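Local coordinates for protein Uly1 (Catenovulum maritimum, PDB 7DRQ) that probably degrades the algal polysaccharide ulvan as a calcium-binding polysaccharide lyase of family 24 with a beta-propeller fold, at residues S400-A405 against I409-L414; G417-E422 against Y458-K463. All coordinates share one frame; numbering follows the deposited sequence.

Overall arrangement
Both contacts belong to the closing part of the beta-propeller, on the same side of the chain's centre, with their own centres about 12 Å apart. Contact 1 comes first in the chain and lies within one blade, joining strands 403-405 and 408-415 as a hairpin. Contact 2 starts on the next strand of that blade, 418-425, and reaches across to strand 455-462 of the following blade. Backbone pairing probably ties the two together, through Ile411 O to Glu422 N and Gly413 O to Phe420 N, while Tyr458 OH packs against Gly413 CA. One contact thus helps build a blade, and the other fits it against its neighbour.

Contact 1. Residues S400-A405 against I409-L414; sequences SQLYTA and IYIIGL
Tyr403 and Tyr410 form the hydrogen-bonded pair of an antiparallel hairpin. Tyr403 N gives a bond of 3.0 Å to Tyr410 O, lying in the carbonyl plane, whereas Tyr410 N reaches Tyr403 O at 2.8 Å from 44° above that carbonyl's plane. Tyr403 O also receives the CA-H of Ile409.

Farther from the turn, before strand 403-405 begins, the two chains part, and water 1 takes over the next rung, accepting from Ile412 N and donating to Gln401 O at 2.7 Å. Water 2 lies in the plane of the Tyr403 ring, where it bonds the phenol OH at 2.7 Å and donates to Ile412 O, so the hydroxyl helps hold a water that bridges the diverging chains.

Apolar side chains meet on both sides of the hairpin. With CG anti to its carbonyl carbon (chi1 -52°), Tyr403 runs along the strand pair and crosses Ile412 at about a right angle, resting CD2 3.6 Å from Ile412 CD1 on the long branch. An alanine in place of Tyr403 would probably open a gap beside Ile412 CD1 and leave water 2 without its phenol mate. Tyr410 turns its ring edge to the backbone of Ala405, with CE2 3.8 Å from Ala405 CB; a small methyl suits so close an approach. On the other face, Leu402 spreads its two methyls between Ile409 and Ile411, CD2 lying 4.0 Å from Ile411 CG1.

Strand 418-425 pairs with the far edge of strand 408-415, while Val449 and Ile451 of strand 444-452, in the adjoining blade, pack on Tyr403 and Ile412.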
loop_
_atom_site.group_PDB
_atom_site.type_symbol
_atom_site.label_atom_id
_atom_site.label_comp_id
_atom_site.label_asym_id
_atom_site.label_seq_id
_atom_site.Cartn_x
_atom_site.Cartn_y
_atom_site.Cartn_z
ATOM N N SER A 400 13.020 4.871 3.301
ATOM C CA SER A 400 12.053 3.825 3.623
ATOM C C SER A 400 11.445 3.148 2.403
ATOM O O SER A 400 10.767 2.125 2.561
ATOM C CB SER A 400 10.925 4.402 4.493
ATOM O OG SER A 400 10.172 5.352 3.760
ATOM N N GLN A 401 11.664 3.678 1.199
ATOM C CA GLN A 401 11.101 3.089 -0.006
ATOM C C GLN A 401 12.105 3.189 -1.147
ATOM O O GLN A 401 12.984 4.053 -1.148
ATOM C CB GLN A 401 9.759 3.762 -0.369
ATOM C CG GLN A 401 8.620 3.189 0.482
ATOM C CD GLN A 401 7.251 3.726 0.135
ATOM O OE1 GLN A 401 6.635 3.312 -0.851
ATOM N NE2 GLN A 401 6.749 4.633 0.965
ATOM N N LEU A 402 11.987 2.270 -2.106
ATOM C CA LEU A 402 12.807 2.277 -3.312
ATOM C C LEU A 402 11.907 2.251 -4.537
ATOM O O LEU A 402 10.862 1.592 -4.540
ATOM C CB LEU A 402 13.763 1.074 -3.372
ATOM C CG LEU A 402 15.189 1.108 -2.831
ATOM C CD1 LEU A 402 15.928 -0.132 -3.358
ATOM C CD2 LEU A 402 15.927 2.397 -3.199
ATOM N N TYR A 403 12.326 2.953 -5.585
ATOM C CA TYR A 403 11.602 3.019 -6.842
ATOM C C TYR A 403 12.556 2.697 -7.990
ATOM O O TYR A 403 13.779 2.653 -7.816
ATOM C CB TYR A 403 10.973 4.410 -7.019
ATOM C CG TYR A 403 10.172 4.804 -5.810
ATOM C CD1 TYR A 403 8.871 4.340 -5.642
ATOM C CD2 TYR A 403 10.718 5.609 -4.812
ATOM C CE1 TYR A 403 8.134 4.680 -4.534
ATOM C CE2 TYR A 403 9.979 5.955 -3.698
ATOM C CZ TYR A 403 8.691 5.483 -3.564
ATOM O OH TYR A 403 7.938 5.828 -2.463
ATOM N N THR A 404 11.996 2.483 -9.182
ATOM C CA THR A 404 12.858 2.182 -10.316
ATOM C C THR A 404 12.252 2.708 -11.605
ATOM O O THR A 404 11.028 2.777 -11.764
ATOM C CB THR A 404 13.149 0.671 -10.439
ATOM O OG1 THR A 404 14.234 0.468 -11.356
ATOM C CG2 THR A 404 11.909 -0.122 -10.920
ATOM N N ALA A 405 13.136 3.107 -12.515
ATOM C CA ALA A 405 12.756 3.490 -13.864
ATOM C C ALA A 405 14.010 3.422 -14.711
ATOM O O ALA A 405 15.093 3.788 -14.245
ATOM C CB ALA A 405 12.132 4.895 -13.928
ATOM N N ILE A 409 17.634 2.959 -9.932
ATOM C CA ILE A 409 16.759 2.949 -8.770
ATOM C C ILE A 409 16.783 4.341 -8.152
ATOM O O ILE A 409 17.711 5.127 -8.365
ATOM C CB ILE A 409 17.155 1.882 -7.722
ATOM C CG1 ILE A 409 18.599 2.102 -7.254
ATOM C CG2 ILE A 409 16.933 0.476 -8.284
ATOM C CD1 ILE A 409 19.034 1.137 -6.112
ATOM N N TYR A 410 15.747 4.644 -7.374
ATOM C CA TYR A 410 15.563 5.988 -6.845
ATOM C C TYR A 410 15.129 5.948 -5.392
ATOM O O TYR A 410 14.335 5.092 -4.995
ATOM C CB TYR A 410 14.511 6.774 -7.628
ATOM C CG TYR A 410 14.827 6.945 -9.078
ATOM C CD1 TYR A 410 15.565 8.040 -9.520
ATOM C CD2 TYR A 410 14.381 6.024 -10.018
ATOM C CE1 TYR A 410 15.848 8.211 -10.861
ATOM C CE2 TYR A 410 14.671 6.184 -11.359
ATOM C CZ TYR A 410 15.399 7.279 -11.772
ATOM O OH TYR A 410 15.690 7.442 -13.105
ATOM N N ILE A 411 15.660 6.899 -4.611
ATOM C CA ILE A 411 15.098 7.306 -3.334
ATOM C C ILE A 411 14.383 8.627 -3.576
ATOM O O ILE A 411 14.952 9.535 -4.191
ATOM C CB ILE A 411 16.188 7.459 -2.261
ATOM C CG1 ILE A 411 16.820 6.107 -1.923
ATOM C CG2 ILE A 411 15.626 8.122 -1.003
ATOM C CD1 ILE A 411 18.196 6.246 -1.290
ATOM N N ILE A 412 13.134 8.726 -3.133
ATOM C CA ILE A 412 12.314 9.910 -3.364
ATOM C C ILE A 412 11.688 10.294 -2.031
ATOM O O ILE A 412 11.083 9.451 -1.359
ATOM C CB ILE A 412 11.231 9.663 -4.429
ATOM C CG1 ILE A 412 11.874 9.288 -5.771
ATOM C CG2 ILE A 412 10.304 10.884 -4.564
ATOM C CD1 ILE A 412 10.910 8.617 -6.746
ATOM N N GLY A 413 11.827 11.554 -1.651
ATOM C CA GLY A 413 11.357 11.929 -0.342
ATOM C C GLY A 413 11.254 13.422 -0.190
ATOM O O GLY A 413 11.332 14.173 -1.162
ATOM N N LEU A 414 11.069 13.837 1.055
ATOM C CA LEU A 414 10.952 15.242 1.414
ATOM C C LEU A 414 12.111 15.595 2.325
ATOM O O LEU A 414 12.364 14.897 3.311
ATOM C CB LEU A 414 9.615 15.521 2.106
ATOM C CG LEU A 414 8.401 15.116 1.265
ATOM C CD1 LEU A 414 7.089 15.185 2.056
ATOM C CD2 LEU A 414 8.312 15.997 0.017
HETATM O O HOH W 1 12.337 6.645 -1.138
HETATM O O HOH W 2 9.250 7.429 -0.742
#

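Contact 2. Residues G417-E422 against Y458-K463; sequences GRPFVE and YYLLEK
Tyr458 presents an edge of its ring to Pro419 and a face to Leu460. Pro419 CB sits at the ring edge close to its plane, 3.7 Å from Tyr458 CE2, and Pro419 CG, 4.0 Å from the same carbon, rises above the plane on the side where Leu460 lies. Over the centre of one ring face stands Leu460 CD2, 3.5 Å above the plane. This methyl-on-ring packing, a CH-pi type of approach, is made within the strand: residues two apart point to the same side, and chi2 of -6° puts CA nearly in the ring plane, an unusual turn for a tyrosine that goes with the face looking toward the leucine. Leu460 also sends its other methyl, CD1, to the proline, but at 4.5 Å from Pro419 CG the touch is loose.

The arrangement is the side-by-side packing of adjacent blades in a beta-propeller, where neighbouring sheets meet through side chains. The nearest CA atoms, those of Pro419 and Tyr458, are 8.7 Å apart, too far for backbone pairing. Leu414 of strand 408-415 touches Pro419, Tyr458 and Leu460 and extends the apolar seam. On the opposite side of its strand, Tyr459 bonds through OH to Thr63 O, linking strand 455-462 to yet another sheet.

Proline is compact and apolar, and though it lacks an N-H, its carbonyl can still accept a backbone bond from Ala437. A tyrosine can reach across between sheets, its ring buried among aliphatic groups. Gly417, just before the strand, takes a positive phi of 85°, at which a beta carbon would press on the preceding carbonyl oxygen; Lys463 CE would lie near that carbon as well.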
loop_
_atom_site.group_PDB
_atom_site.type_symbol
_atom_site.label_atom_id
_atom_site.label_comp_id
_atom_site.label_asym_id
_atom_site.label_seq_id
_atom_site.Cartn_x
_atom_site.Cartn_y
_atom_site.Cartn_z
ATOM N N GLY A 417 10.756 19.587 3.870
ATOM C CA GLY A 417 9.475 19.755 3.226
ATOM C C GLY A 417 9.501 19.762 1.716
ATOM O O GLY A 417 8.430 19.783 1.097
ATOM N N ARG A 418 10.681 19.736 1.091
ATOM C CA ARG A 418 10.800 19.888 -0.343
ATOM C C ARG A 418 11.180 18.564 -0.992
ATOM O O ARG A 418 12.040 17.842 -0.472
ATOM C CB ARG A 418 11.850 20.952 -0.683
ATOM C CG ARG A 418 11.644 22.228 0.147
ATOM C CD ARG A 418 12.154 23.451 -0.566
ATOM N NE ARG A 418 13.588 23.392 -0.841
ATOM C CZ ARG A 418 14.538 23.772 0.007
ATOM N NH1 ARG A 418 14.223 24.222 1.216
ATOM N NH2 ARG A 418 15.811 23.696 -0.354
ATOM N N PRO A 419 10.540 18.213 -2.103
ATOM C CA PRO A 419 10.839 16.926 -2.746
ATOM C C PRO A 419 12.278 16.858 -3.245
ATOM O O PRO A 419 12.813 17.819 -3.803
ATOM C CB PRO A 419 9.837 16.874 -3.904
ATOM C CG PRO A 419 8.692 17.708 -3.436
ATOM C CD PRO A 419 9.336 18.847 -2.665
ATOM N N PHE A 420 12.906 15.702 -3.038
ATOM C CA PHE A 420 14.202 15.419 -3.625
ATOM C C PHE A 420 14.145 14.048 -4.279
ATOM O O PHE A 420 13.325 13.207 -3.909
ATOM C CB PHE A 420 15.335 15.444 -2.592
ATOM C CG PHE A 420 15.278 14.326 -1.589
ATOM C CD1 PHE A 420 15.898 13.104 -1.846
ATOM C CD2 PHE A 420 14.620 14.492 -0.381
ATOM C CE1 PHE A 420 15.847 12.079 -0.923
ATOM C CE2 PHE A 420 14.569 13.462 0.551
ATOM C CZ PHE A 420 15.184 12.258 0.279
ATOM N N VAL A 421 15.050 13.834 -5.232
ATOM C CA VAL A 421 15.251 12.536 -5.870
ATOM C C VAL A 421 16.733 12.202 -5.818
ATOM O O VAL A 421 17.569 13.000 -6.253
ATOM C CB VAL A 421 14.769 12.518 -7.330
ATOM C CG1 VAL A 421 15.033 11.135 -7.946
ATOM C CG2 VAL A 421 13.293 12.899 -7.431
ATOM N N GLU A 422 17.060 11.029 -5.288
ATOM C CA GLU A 422 18.405 10.478 -5.358
ATOM C C GLU A 422 18.374 9.289 -6.297
ATOM O O GLU A 422 17.396 8.539 -6.317
ATOM C CB GLU A 422 18.899 10.045 -3.985
ATOM C CG GLU A 422 18.725 11.131 -2.946
ATOM C CD GLU A 422 20.029 11.623 -2.389
ATOM O OE1 GLU A 422 19.983 12.546 -1.546
ATOM O OE2 GLU A 422 21.097 11.084 -2.781
ATOM N N TYR A 458 3.892 12.617 -7.809
ATOM C CA TYR A 458 4.071 12.781 -6.368
ATOM C C TYR A 458 2.795 13.389 -5.810
ATOM O O TYR A 458 2.458 14.531 -6.128
ATOM C CB TYR A 458 5.283 13.668 -6.070
ATOM C CG TYR A 458 6.006 13.350 -4.784
ATOM C CD1 TYR A 458 5.519 12.403 -3.893
ATOM C CD2 TYR A 458 7.190 14.022 -4.457
ATOM C CE1 TYR A 458 6.202 12.115 -2.723
ATOM C CE2 TYR A 458 7.870 13.746 -3.297
ATOM C CZ TYR A 458 7.378 12.804 -2.428
ATOM O OH TYR A 458 8.087 12.549 -1.276
ATOM N N TYR A 459 2.116 12.630 -4.970
ATOM C CA TYR A 459 0.817 12.997 -4.408
ATOM C C TYR A 459 1.099 13.445 -2.981
ATOM O O TYR A 459 1.520 12.638 -2.146
ATOM C CB TYR A 459 -0.112 11.783 -4.498
ATOM C CG TYR A 459 -1.567 11.960 -4.116
ATOM C CD1 TYR A 459 -2.120 13.207 -3.856
ATOM C CD2 TYR A 459 -2.390 10.842 -4.011
ATOM C CE1 TYR A 459 -3.470 13.338 -3.503
ATOM C CE2 TYR A 459 -3.719 10.958 -3.666
ATOM C CZ TYR A 459 -4.259 12.197 -3.403
ATOM O OH TYR A 459 -5.596 12.255 -3.057
ATOM N N LEU A 460 0.889 14.725 -2.703
ATOM C CA LEU A 460 1.539 15.379 -1.575
ATOM C C LEU A 460 0.547 16.085 -0.658
ATOM O O LEU A 460 -0.399 16.710 -1.133
ATOM C CB LEU A 460 2.549 16.410 -2.094
ATOM C CG LEU A 460 3.761 15.833 -2.819
ATOM C CD1 LEU A 460 4.327 16.846 -3.810
ATOM C CD2 LEU A 460 4.836 15.401 -1.813
ATOM N N LEU A 461 0.788 16.001 0.650
ATOM C CA LEU A 461 0.059 16.771 1.658
ATOM C C LEU A 461 0.864 18.023 2.006
ATOM O O LEU A 461 2.024 17.922 2.419
ATOM C CB LEU A 461 -0.174 15.933 2.915
ATOM C CG LEU A 461 -0.765 16.635 4.145
ATOM C CD1 LEU A 461 -2.188 17.039 3.894
ATOM C CD2 LEU A 461 -0.699 15.702 5.358
ATOM N N GLU A 462 0.254 19.195 1.848
ATOM C CA GLU A 462 0.980 20.432 2.134
ATOM C C GLU A 462 1.148 20.616 3.635
ATOM O O GLU A 462 0.228 20.365 4.417
ATOM C CB GLU A 462 0.259 21.642 1.531
ATOM C CG GLU A 462 0.997 22.985 1.762
ATOM C CD GLU A 462 0.439 24.115 0.886
ATOM O OE1 GLU A 462 -0.801 24.240 0.783
ATOM O OE2 GLU A 462 1.243 24.871 0.285
ATOM N N LYS A 463 2.339 21.060 4.031
ATOM C CA LYS A 463 2.668 21.264 5.428
ATOM C C LYS A 463 2.019 22.535 5.962
ATOM O O LYS A 463 1.685 23.459 5.218
ATOM C CB LYS A 463 4.179 21.357 5.615
ATOM C CG LYS A 463 4.653 20.744 6.917
ATOM C CD LYS A 463 6.134 20.439 6.864
ATOM C CE LYS A 463 6.933 21.608 7.400
ATOM N NZ LYS A 463 6.991 21.597 8.887
#